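Local coordinates for mandelate racemase/muconate lactonizing enzyme family protein (Roseovarius sp. TM1035, PDB 3T9P) that probably works as an enzyme of the mandelate racemase/muconate lactonizing family in the enolase superfamily, though its substrate is not established, at residues R153-L157 / S335-P339; A308-S312 / Y342-E346; S140-D144 / R169-E173. One frame throughout, in Å; residues are numbered along the deposited sequence.

Contact 1: R153-L157 / S335-P339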
ATOM      1  N   ARG A 153       2.332 -28.100 -24.345  1.00 22.39           N
ATOM      2  CA  ARG A 153       1.584 -26.955 -24.837  1.00 20.19           C
ATOM      3  C   ARG A 153       2.565 -25.909 -25.376  1.00 19.48           C
ATOM      4  O   ARG A 153       2.226 -25.225 -26.318  1.00 21.25           O
ATOM      5  CB  ARG A 153       0.574 -26.419 -23.819  1.00 20.22           C
ATOM      6  CG  ARG A 153       1.133 -25.715 -22.617  1.00 19.40           C
ATOM      7  CD  ARG A 153      -0.029 -25.052 -21.847  1.00 18.27           C
ATOM      8  NE  ARG A 153       0.476 -24.444 -20.597  1.00 22.23           N
ATOM      9  CZ  ARG A 153      -0.246 -23.652 -19.818  1.00 16.52           C
ATOM     10  NH1 ARG A 153      -1.491 -23.300 -20.164  1.00 15.88           N
ATOM     11  NH2 ARG A 153       0.300 -23.181 -18.671  1.00 19.30           N
ATOM     12  N   PHE A 154       3.745 -25.790 -24.770  1.00 18.77           N
ATOM     13  CA  PHE A 154       4.763 -24.832 -25.220  1.00 19.21           C
ATOM     14  C   PHE A 154       5.236 -25.203 -26.643  1.00 22.00           C
ATOM     15  O   PHE A 154       5.372 -24.309 -27.520  1.00 21.58           O
ATOM     16  CB  PHE A 154       5.928 -24.834 -24.268  1.00 18.43           C
ATOM     17  CG  PHE A 154       5.776 -23.904 -23.063  1.00 18.69           C
ATOM     18  CD1 PHE A 154       4.604 -23.136 -22.867  1.00 15.61           C
ATOM     19  CD2 PHE A 154       6.819 -23.761 -22.165  1.00 17.21           C
ATOM     20  CE1 PHE A 154       4.530 -22.250 -21.795  1.00 16.87           C
ATOM     21  CE2 PHE A 154       6.713 -22.905 -21.006  1.00 17.76           C
ATOM     22  CZ  PHE A 154       5.578 -22.152 -20.823  1.00 16.24           C
ATOM     23  N   CYS A 155       5.485 -26.499 -26.889  1.00 22.38           N
ATOM     24  CA  CYS A 155       5.867 -26.936 -28.248  1.00 23.18           C
ATOM     25  C   CYS A 155       4.919 -26.499 -29.332  1.00 22.77           C
ATOM     26  O   CYS A 155       5.369 -26.019 -30.380  1.00 22.13           O
ATOM     27  CB  CYS A 155       6.163 -28.458 -28.284  1.00 24.46           C
ATOM     28  SG  CYS A 155       7.747 -28.742 -27.536  1.00 28.15           S
ATOM     29  N   ARG A 156       3.616 -26.653 -29.058  1.00 22.03           N
ATOM     30  CA  ARG A 156       2.528 -26.305 -29.965  1.00 24.11           C
ATOM     31  C   ARG A 156       2.534 -24.758 -30.196  1.00 24.24           C
ATOM     32  O   ARG A 156       2.381 -24.313 -31.336  1.00 23.07           O
ATOM     33  CB  ARG A 156       1.159 -26.767 -29.424  1.00 25.16           C
ATOM     34  CG  ARG A 156       0.919 -28.303 -29.551  1.00 33.52           C
ATOM     35  CD  ARG A 156      -0.294 -28.863 -28.694  1.00 49.94           C
ATOM     36  NE  ARG A 156      -1.571 -28.121 -28.848  1.00 57.89           N
ATOM     37  CZ  ARG A 156      -2.253 -27.480 -27.877  1.00 60.50           C
ATOM     38  NH1 ARG A 156      -1.822 -27.451 -26.602  1.00 57.27           N
ATOM     39  NH2 ARG A 156      -3.401 -26.858 -28.196  1.00 60.83           N
ATOM     40  N   LEU A 157       2.733 -23.970 -29.121  1.00 21.63           N
ATOM     41  CA  LEU A 157       2.720 -22.515 -29.272  1.00 20.46           C
ATOM     42  C   LEU A 157       3.943 -22.083 -30.082  1.00 20.79           C
ATOM     43  O   LEU A 157       3.828 -21.174 -30.895  1.00 22.67           O
ATOM     44  CB  LEU A 157       2.852 -21.851 -27.876  1.00 19.77           C
ATOM     45  CG  LEU A 157       1.528 -21.883 -27.130  1.00 19.82           C
ATOM     46  CD1 LEU A 157       1.718 -21.831 -25.555  1.00 23.55           C
ATOM     47  CD2 LEU A 157       0.649 -20.721 -27.745  1.00 23.92           C
ATOM     48  N   SER A 335       0.290 -13.720 -21.632  1.00 14.46           N
ATOM     49  CA  SER A 335      -0.250 -14.853 -20.940  1.00 15.90           C
ATOM     50  C   SER A 335      -0.841 -15.825 -22.010  1.00 15.74           C
ATOM     51  O   SER A 335      -1.594 -15.425 -22.893  1.00 15.80           O
ATOM     52  CB  SER A 335      -1.371 -14.364 -20.007  1.00 15.81           C
ATOM     53  OG  SER A 335      -2.100 -15.512 -19.600  1.00 19.00           O
ATOM     54  N   ILE A 336      -0.426 -17.063 -21.985  1.00 16.98           N
ATOM     55  CA  ILE A 336      -0.955 -18.046 -22.952  1.00 16.33           C
ATOM     56  C   ILE A 336      -2.103 -18.895 -22.336  1.00 18.29           C
ATOM     57  O   ILE A 336      -2.565 -19.844 -22.958  1.00 16.48           O
ATOM     58  CB  ILE A 336       0.200 -18.952 -23.597  1.00 17.05           C
ATOM     59  CG1 ILE A 336       1.268 -19.417 -22.582  1.00 14.38           C
ATOM     60  CG2 ILE A 336       1.014 -18.097 -24.622  1.00 14.18           C
ATOM     61  CD1 ILE A 336       0.707 -20.687 -21.715  1.00 14.38           C
ATOM     62  N   GLU A 337      -2.549 -18.559 -21.133  1.00 18.63           N
ATOM     63  CA  GLU A 337      -3.541 -19.395 -20.435  1.00 21.06           C
ATOM     64  C   GLU A 337      -4.837 -19.214 -21.185  1.00 23.71           C
ATOM     65  O   GLU A 337      -5.184 -18.098 -21.613  1.00 22.59           O
ATOM     66  CB  GLU A 337      -3.715 -18.923 -19.001  1.00 19.10           C
ATOM     67  CG  GLU A 337      -2.429 -19.074 -18.111  1.00 14.70           C
ATOM     68  CD  GLU A 337      -1.935 -20.477 -18.050  1.00 16.38           C
ATOM     69  OE1 GLU A 337      -2.704 -21.410 -18.482  1.00 22.26           O
ATOM     70  OE2 GLU A 337      -0.783 -20.720 -17.584  1.00 15.82           O
ATOM     71  N   GLY A 338      -5.584 -20.282 -21.352  1.00 25.71           N
ATOM     72  CA  GLY A 338      -6.861 -20.125 -22.058  1.00 27.64           C
ATOM     73  C   GLY A 338      -8.074 -19.733 -21.203  1.00 29.71           C
ATOM     74  O   GLY A 338      -7.982 -19.450 -19.986  1.00 26.93           O
ATOM     75  N   PRO A 339      -9.233 -19.743 -21.852  1.00 32.24           N
ATOM     76  CA  PRO A 339     -10.517 -19.406 -21.273  1.00 35.05           C
ATOM     77  C   PRO A 339     -10.867 -20.289 -20.041  1.00 35.62           C
ATOM     78  O   PRO A 339     -11.571 -19.872 -19.148  1.00 37.68           O
ATOM     79  CB  PRO A 339     -11.478 -19.569 -22.488  1.00 36.17           C
ATOM     80  CG  PRO A 339     -10.725 -20.584 -23.455  1.00 35.22           C
ATOM     81  CD  PRO A 339      -9.330 -20.060 -23.308  1.00 34.63           C
TER
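Over one face of the Arg153 guanidinium, above its centre, sits the methyl CD1 of Ile336, 3.6 Å from CZ of Arg153. At the edge of the same group, nearly in its plane, lies Glu337 OE1. The Phe154 ring meets that Ile336 methyl differently, offering its edge, with CE1 of Phe154 4.1 Å from CD1 of Ile336. Arg153 reaches the loop 335-339 because its chain is fully extended from CG to NE, and it grips Glu337 end-on. NH1 of Arg153 gives a nearly straight bond (169°) to OE1 of Glu337 at 2.8 Å, while NH2 of Arg153 reaches OE2 of Glu337 at 2.9 Å along a more bent path. The guanidinium and carboxylate planes are 48° apart, and OE1 is met from above the carboxylate plane. One helical turn further along, Leu157 CD1 packs against Ile336 CB at 3.8 Å. Helix 147-161 is thereby tied to the loop that follows strand 332-335 in the barrel. Both ends of the ion pair have second partners: Arg153 NE pairs with Glu150, and Glu337 OE2 accepts from Met141 N. The arginine's charge is thus probably balanced by two carboxylates, while Ile336 shields one face of its guanidinium with hydrocarbon.

Contact 2: A308-S312 / Y342-E346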
ATOM      1  N   ALA A 308       2.794  -8.380 -17.215  1.00 14.00           N
ATOM      2  CA  ALA A 308       1.448  -8.265 -17.741  1.00 15.30           C
ATOM      3  C   ALA A 308       0.973  -9.706 -17.716  1.00 16.85           C
ATOM      4  O   ALA A 308       1.372 -10.468 -18.578  1.00 17.20           O
ATOM      5  CB  ALA A 308       1.420  -7.723 -19.275  1.00 15.75           C
ATOM      6  N   ALA A 309       0.026 -10.035 -16.860  1.00 16.10           N
ATOM      7  CA  ALA A 309      -0.212 -11.474 -16.643  1.00 16.95           C
ATOM      8  C   ALA A 309      -1.579 -11.948 -17.095  1.00 16.05           C
ATOM      9  O   ALA A 309      -1.904 -13.104 -16.892  1.00 16.58           O
ATOM     10  CB  ALA A 309       0.067 -11.840 -15.176  1.00 18.60           C
ATOM     11  N   ASN A 310      -2.346 -11.087 -17.790  1.00 15.83           N
ATOM     12  CA  ASN A 310      -3.609 -11.490 -18.346  1.00 14.77           C
ATOM     13  C   ASN A 310      -3.965 -10.656 -19.552  1.00 15.94           C
ATOM     14  O   ASN A 310      -3.334  -9.612 -19.790  1.00 14.83           O
ATOM     15  CB  ASN A 310      -4.743 -11.494 -17.263  1.00 12.90           C
ATOM     16  CG  ASN A 310      -4.975 -10.150 -16.661  1.00 10.47           C
ATOM     17  OD1 ASN A 310      -5.406  -9.236 -17.315  1.00 12.72           O
ATOM     18  ND2 ASN A 310      -4.657 -10.006 -15.353  1.00 13.48           N
ATOM     19  N   LEU A 311      -5.019 -11.066 -20.270  1.00 13.10           N
ATOM     20  CA  LEU A 311      -5.438 -10.333 -21.424  1.00 15.94           C
ATOM     21  C   LEU A 311      -6.571  -9.352 -21.156  1.00 17.28           C
ATOM     22  O   LEU A 311      -7.416  -9.102 -22.056  1.00 16.44           O
ATOM     23  CB  LEU A 311      -5.654 -11.241 -22.657  1.00 17.62           C
ATOM     24  CG  LEU A 311      -4.418 -12.147 -22.979  1.00 17.36           C
ATOM     25  CD1 LEU A 311      -4.687 -13.080 -24.233  1.00 12.57           C
ATOM     26  CD2 LEU A 311      -3.193 -11.264 -23.244  1.00 19.31           C
ATOM     27  N   SER A 312      -6.535  -8.720 -19.949  1.00 13.87           N
ATOM     28  CA  SER A 312      -7.290  -7.500 -19.817  1.00 13.05           C
ATOM     29  C   SER A 312      -6.547  -6.376 -20.576  1.00 14.61           C
ATOM     30  O   SER A 312      -5.681  -6.686 -21.364  1.00 14.69           O
ATOM     31  CB  SER A 312      -7.477  -7.198 -18.363  1.00 10.80           C
ATOM     32  OG  SER A 312      -6.279  -6.706 -17.794  1.00 15.87           O
ATOM     33  N   TYR A 342      -8.706 -18.213 -17.184  1.00 22.62           N
ATOM     34  CA  TYR A 342      -9.247 -16.850 -17.024  1.00 21.65           C
ATOM     35  C   TYR A 342     -10.568 -16.737 -17.800  1.00 21.46           C
ATOM     36  O   TYR A 342     -10.666 -15.991 -18.785  1.00 18.30           O
ATOM     37  CB  TYR A 342      -8.268 -15.804 -17.597  1.00 22.35           C
ATOM     38  CG  TYR A 342      -6.899 -15.681 -16.941  1.00 20.31           C
ATOM     39  CD1 TYR A 342      -6.783 -15.628 -15.579  1.00 23.14           C
ATOM     40  CD2 TYR A 342      -5.712 -15.582 -17.729  1.00 25.24           C
ATOM     41  CE1 TYR A 342      -5.491 -15.449 -14.914  1.00 25.42           C
ATOM     42  CE2 TYR A 342      -4.449 -15.419 -17.110  1.00 23.15           C
ATOM     43  CZ  TYR A 342      -4.351 -15.347 -15.713  1.00 25.29           C
ATOM     44  OH  TYR A 342      -3.131 -15.163 -15.117  1.00 25.85           O
ATOM     45  N   PRO A 343     -11.638 -17.404 -17.299  1.00 20.95           N
ATOM     46  CA  PRO A 343     -12.893 -17.301 -18.081  1.00 20.70           C
ATOM     47  C   PRO A 343     -13.377 -15.867 -18.119  1.00 21.45           C
ATOM     48  O   PRO A 343     -14.059 -15.465 -19.042  1.00 18.60           O
ATOM     49  CB  PRO A 343     -13.898 -18.185 -17.280  1.00 23.39           C
ATOM     50  CG  PRO A 343     -13.284 -18.389 -15.883  1.00 23.83           C
ATOM     51  CD  PRO A 343     -11.765 -18.181 -16.047  1.00 22.27           C
ATOM     52  N   TRP A 344     -13.070 -15.088 -17.080  1.00 20.30           N
ATOM     53  CA  TRP A 344     -13.508 -13.679 -17.041  1.00 20.79           C
ATOM     54  C   TRP A 344     -12.847 -12.724 -18.069  1.00 17.43           C
ATOM     55  O   TRP A 344     -13.385 -11.620 -18.312  1.00 19.74           O
ATOM     56  CB  TRP A 344     -13.353 -13.106 -15.645  1.00 20.52           C
ATOM     57  CG  TRP A 344     -11.865 -13.273 -15.175  1.00 22.05           C
ATOM     58  CD1 TRP A 344     -11.333 -14.303 -14.458  1.00 22.83           C
ATOM     59  CD2 TRP A 344     -10.755 -12.420 -15.519  1.00 21.56           C
ATOM     60  NE1 TRP A 344      -9.948 -14.108 -14.283  1.00 21.89           N
ATOM     61  CE2 TRP A 344      -9.596 -12.938 -14.871  1.00 23.40           C
ATOM     62  CE3 TRP A 344     -10.635 -11.228 -16.231  1.00 21.15           C
ATOM     63  CZ2 TRP A 344      -8.312 -12.303 -14.952  1.00 23.88           C
ATOM     64  CZ3 TRP A 344      -9.344 -10.604 -16.275  1.00 19.62           C
ATOM     65  CH2 TRP A 344      -8.237 -11.164 -15.637  1.00 17.10           C
ATOM     66  N   GLN A 345     -11.746 -13.106 -18.698  1.00 17.99           N
ATOM     67  CA  GLN A 345     -11.176 -12.194 -19.712  1.00 18.05           C
ATOM     68  C   GLN A 345     -11.742 -12.456 -21.164  1.00 19.32           C
ATOM     69  O   GLN A 345     -11.462 -11.681 -22.112  1.00 18.89           O
ATOM     70  CB  GLN A 345      -9.662 -12.223 -19.684  1.00 17.53           C
ATOM     71  CG  GLN A 345      -9.135 -13.532 -20.459  1.00 17.09           C
ATOM     72  CD  GLN A 345      -7.616 -13.692 -20.443  1.00 20.15           C
ATOM     73  OE1 GLN A 345      -6.932 -12.955 -19.701  1.00 18.20           O
ATOM     74  NE2 GLN A 345      -7.072 -14.705 -21.190  1.00 19.04           N
ATOM     75  N   GLU A 346     -12.581 -13.491 -21.319  1.00 21.25           N
ATOM     76  CA  GLU A 346     -13.237 -13.765 -22.629  1.00 25.14           C
ATOM     77  C   GLU A 346     -14.397 -12.796 -22.920  1.00 25.33           C
ATOM     78  O   GLU A 346     -15.237 -12.557 -22.050  1.00 27.75           O
ATOM     79  CB  GLU A 346     -13.773 -15.200 -22.670  1.00 26.39           C
ATOM     80  CG  GLU A 346     -12.680 -16.208 -22.790  1.00 32.82           C
ATOM     81  CD  GLU A 346     -12.020 -16.235 -24.213  1.00 42.81           C
ATOM     82  OE1 GLU A 346     -12.450 -15.531 -25.143  1.00 44.87           O
ATOM     83  OE2 GLU A 346     -10.998 -16.915 -24.409  1.00 51.37           O
TER
HETATM   84  O   HOH W   1      -9.358 -10.649 -23.331  1.00 20.58           O
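Asn310, whose side chain packs against Tyr342 and Trp344, has its OD1 gripped twice from its own segment. Ser312 OG donates to Asn310 OD1 at 2.7 Å, and Ser312 N reaches the same Asn310 OD1 at 2.9 Å on a lone pair, closing an Asx turn. Both donors lie in the carbonyl plane, which fixes the rotation of the amide. With chi1 at 61°, CG of Asn310 sits between its backbone N and carbonyl carbon, and the amide stands almost upright against the Trp344 indole, the planes 75° apart. The indole offers its edge here, CH2 of Trp344 lying 3.6 Å from CG of Asn310. Asn310 CB also lies over the face of the Tyr342 ring, toward its rim, in a CH-pi contact, 4.2 Å from the centroid. A direct bond between the segments runs from Leu311 N to Gln345 OE1 at 2.7 Å. It is fairly straight (158°), but the donor comes from above the plane of the glutamine amide. The extended Gln345 chain brings its CD to 3.8 Å from Leu311 CB, the two side chains crossing at a slant. A water adds a second tie by donating to Leu311 O and Gln345 O. Ser312 is the N-cap of helix 313-322. Around this turn Asn310 ND2 bonds Thr55 OG1, Ser312 OG meets Gln52 NE2, and Trp344 stacks on Phe35. Barrel loops thus meet the N-terminal domain, an arrangement characteristic of the enolase superfamily, where that domain caps the barrel and helps enclose the active site.

Contact 3: S140-D144 / R169-E173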
ATOM      1  N   SER A 140       3.359 -18.967 -19.008  1.00 13.82           N
ATOM      2  CA  SER A 140       2.538 -19.847 -18.242  1.00 16.31           C
ATOM      3  C   SER A 140       2.361 -19.247 -16.835  1.00 16.88           C
ATOM      4  O   SER A 140       3.335 -18.821 -16.198  1.00 16.37           O
ATOM      5  CB  SER A 140       3.256 -21.200 -18.137  1.00 15.37           C
ATOM      6  OG  SER A 140       2.599 -21.903 -17.081  1.00 18.30           O
ATOM      7  N   MET A 141       1.117 -19.163 -16.356  1.00 16.85           N
ATOM      8  CA  MET A 141       0.862 -18.765 -14.966  1.00 17.67           C
ATOM      9  C   MET A 141       0.790 -19.934 -13.958  1.00 19.86           C
ATOM     10  O   MET A 141       0.639 -19.659 -12.765  1.00 21.30           O
ATOM     11  CB  MET A 141      -0.486 -18.061 -14.876  1.00 14.41           C
ATOM     12  CG  MET A 141      -0.593 -16.929 -15.985  1.00 18.93           C
ATOM     13  SD  MET A 141       0.779 -15.689 -15.533  1.00 19.42           S
ATOM     14  CE  MET A 141       0.911 -15.001 -17.151  1.00 15.21           C
ATOM     15  N   ARG A 142       0.932 -21.189 -14.392  1.00 18.31           N
ATOM     16  CA  ARG A 142       0.520 -22.329 -13.566  1.00 18.87           C
ATOM     17  C   ARG A 142       1.658 -23.087 -12.982  1.00 18.74           C
ATOM     18  O   ARG A 142       2.680 -23.337 -13.657  1.00 18.64           O
ATOM     19  CB  ARG A 142      -0.318 -23.318 -14.437  1.00 17.02           C
ATOM     20  CG  ARG A 142      -1.648 -22.702 -14.810  1.00 21.10           C
ATOM     21  CD  ARG A 142      -2.507 -23.607 -15.778  1.00 22.37           C
ATOM     22  NE  ARG A 142      -2.637 -24.962 -15.268  1.00 25.70           N
ATOM     23  CZ  ARG A 142      -2.949 -26.032 -16.021  1.00 30.24           C
ATOM     24  NH1 ARG A 142      -3.251 -25.880 -17.293  1.00 26.14           N
ATOM     25  NH2 ARG A 142      -2.966 -27.256 -15.500  1.00 26.76           N
ATOM     26  N   ARG A 143       1.491 -23.472 -11.709  1.00 18.73           N
ATOM     27  CA  ARG A 143       2.313 -24.437 -11.053  1.00 19.52           C
ATOM     28  C   ARG A 143       1.588 -25.812 -10.933  1.00 21.75           C
ATOM     29  O   ARG A 143       2.229 -26.798 -10.630  1.00 21.24           O
ATOM     30  CB  ARG A 143       2.734 -23.986  -9.664  1.00 19.22           C
ATOM     31  CG  ARG A 143       3.744 -22.915  -9.679  1.00 18.67           C
ATOM     32  CD  ARG A 143       4.034 -22.394  -8.345  1.00 22.45           C
ATOM     33  NE  ARG A 143       5.232 -21.589  -8.478  1.00 18.47           N
ATOM     34  CZ  ARG A 143       5.229 -20.298  -8.812  1.00 21.51           C
ATOM     35  NH1 ARG A 143       6.385 -19.636  -8.948  1.00 16.87           N
ATOM     36  NH2 ARG A 143       4.071 -19.644  -9.037  1.00 13.50           N
ATOM     37  N   ASP A 144       0.294 -25.820 -11.129  1.00 24.04           N
ATOM     38  CA  ASP A 144      -0.458 -27.039 -11.058  1.00 27.13           C
ATOM     39  C   ASP A 144      -0.238 -27.967 -12.249  1.00 28.04           C
ATOM     40  O   ASP A 144      -0.607 -29.087 -12.233  1.00 33.01           O
ATOM     41  CB  ASP A 144      -1.911 -26.786 -10.694  1.00 25.74           C
ATOM     42  CG  ASP A 144      -2.649 -26.074 -11.743  1.00 31.52           C
ATOM     43  OD1 ASP A 144      -3.718 -26.527 -12.023  1.00 38.69           O
ATOM     44  OD2 ASP A 144      -2.171 -25.115 -12.314  1.00 29.70           O
ATOM     45  N   ARG A 169       7.010 -21.744 -14.305  1.00 15.45           N
ATOM     46  CA  ARG A 169       7.106 -21.538 -12.855  1.00 15.92           C
ATOM     47  C   ARG A 169       7.942 -22.555 -12.178  1.00 15.87           C
ATOM     48  O   ARG A 169       7.901 -23.748 -12.541  1.00 17.64           O
ATOM     49  CB  ARG A 169       5.741 -21.574 -12.155  1.00 13.62           C
ATOM     50  CG  ARG A 169       4.684 -20.624 -12.783  1.00 17.59           C
ATOM     51  CD  ARG A 169       4.967 -19.163 -12.538  1.00 17.88           C
ATOM     52  NE  ARG A 169       4.437 -18.330 -13.610  1.00 19.10           N
ATOM     53  CZ  ARG A 169       4.443 -17.008 -13.625  1.00 19.94           C
ATOM     54  NH1 ARG A 169       4.022 -16.368 -14.726  1.00 14.60           N
ATOM     55  NH2 ARG A 169       4.877 -16.314 -12.549  1.00 17.68           N
ATOM     56  N   VAL A 170       8.682 -22.080 -11.183  1.00 15.43           N
ATOM     57  CA  VAL A 170       9.384 -22.950 -10.256  1.00 16.56           C
ATOM     58  C   VAL A 170       8.944 -22.614  -8.811  1.00 16.38           C
ATOM     59  O   VAL A 170       8.299 -21.586  -8.581  1.00 16.08           O
ATOM     60  CB  VAL A 170      10.945 -22.861 -10.403  1.00 15.11           C
ATOM     61  CG1 VAL A 170      11.354 -23.266 -11.791  1.00 16.60           C
ATOM     62  CG2 VAL A 170      11.418 -21.359 -10.143  1.00 11.52           C
ATOM     63  N   GLY A 171       9.282 -23.528  -7.907  1.00 16.86           N
ATOM     64  CA  GLY A 171       9.014 -23.391  -6.490  1.00 19.08           C
ATOM     65  C   GLY A 171       7.477 -23.355  -6.376  1.00 20.10           C
ATOM     66  O   GLY A 171       6.766 -23.832  -7.254  1.00 18.99           O
ATOM     67  N   ALA A 172       7.039 -22.864  -5.222  1.00 21.47           N
ATOM     68  CA  ALA A 172       5.607 -22.578  -4.840  1.00 22.25           C
ATOM     69  C   ALA A 172       5.522 -21.094  -4.484  1.00 20.28           C
ATOM     70  O   ALA A 172       6.455 -20.515  -3.880  1.00 20.37           O
ATOM     71  CB  ALA A 172       5.159 -23.527  -3.679  1.00 21.20           C
ATOM     72  N   GLU A 173       4.439 -20.439  -4.892  1.00 20.83           N
ATOM     73  CA  GLU A 173       4.285 -18.980  -4.598  1.00 20.98           C
ATOM     74  C   GLU A 173       4.455 -18.695  -3.111  1.00 21.41           C
ATOM     75  O   GLU A 173       3.714 -19.245  -2.278  1.00 20.36           O
ATOM     76  CB  GLU A 173       2.967 -18.428  -5.085  1.00 22.17           C
ATOM     77  CG  GLU A 173       2.789 -16.948  -4.728  1.00 27.25           C
ATOM     78  CD  GLU A 173       1.367 -16.477  -5.139  1.00 40.52           C
ATOM     79  OE1 GLU A 173       0.374 -16.942  -4.527  1.00 38.90           O
ATOM     80  OE2 GLU A 173       1.246 -15.636  -6.054  1.00 44.71           O
TER
HETATM   81  O   HOH W   2       5.108 -24.055 -14.852  1.00 19.21           O
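Arg143 and Arg169 cross at about a right angle between loops that leave neighbouring parallel strands, 132-139 and 165-169, of the enolase-type beta/alpha barrel. From CB, Arg143 turns to put CG beside its own backbone N (chi1 -73°), then runs extended to NE. Its CG rests on Arg169 CB at 3.5 Å, and its CD passes close to Gly171 O. At the flat end, NE of Arg143 bonds Gly171 O at 3.0 Å and also shares Val170 O with NH1 of Arg143, which makes the shorter, straighter bond at 2.8 Å. NE comes from above both carbonyl planes, whereas NH1 lies in that of Val170. The guanidinium of Arg143 has Arg169 CB over the centre of one face, while Glu173 N lies over the opposite face, off toward the rim; NH2 lies 3.6 Å from Arg169 CD. Asn207 OD1 also binds Arg143 NH1. Arg169 grips the other loop in turn: bent at chi2, it brings NE and NH1 side-on to Ser140 O, which lies in the guanidinium plane, while its NH2 forms a salt bridge with Asp205. Met141 SD approaches obliquely, 3.4 Å from NH1 of Arg169. Finally, a water donates to Arg142 O at 2.8 Å and accepts from Arg169 N.

All three contacts join loops of one barrel, contact 1 adding helix 147-161, and each touches the others. The join between contacts 1 and 3, whose centres are 14 Å apart, is polar: the bond from Met141 N to Glu337 OE2, 2.7 Å long. Contacts 1 and 2 meet where Ser335 CB packs 3.4 Å from Ala309 O. Contact 2 reaches contact 3, about 17 Å away between centres, through Tyr342 OH, 3.2 Å from Met141 CG. The side chain of Ala309 is about 4 Å, and that of Met141 about 6 Å, from bound formic acid, which probably came from the crystallisation liquor but may mark the pocket that such barrels use as an active site.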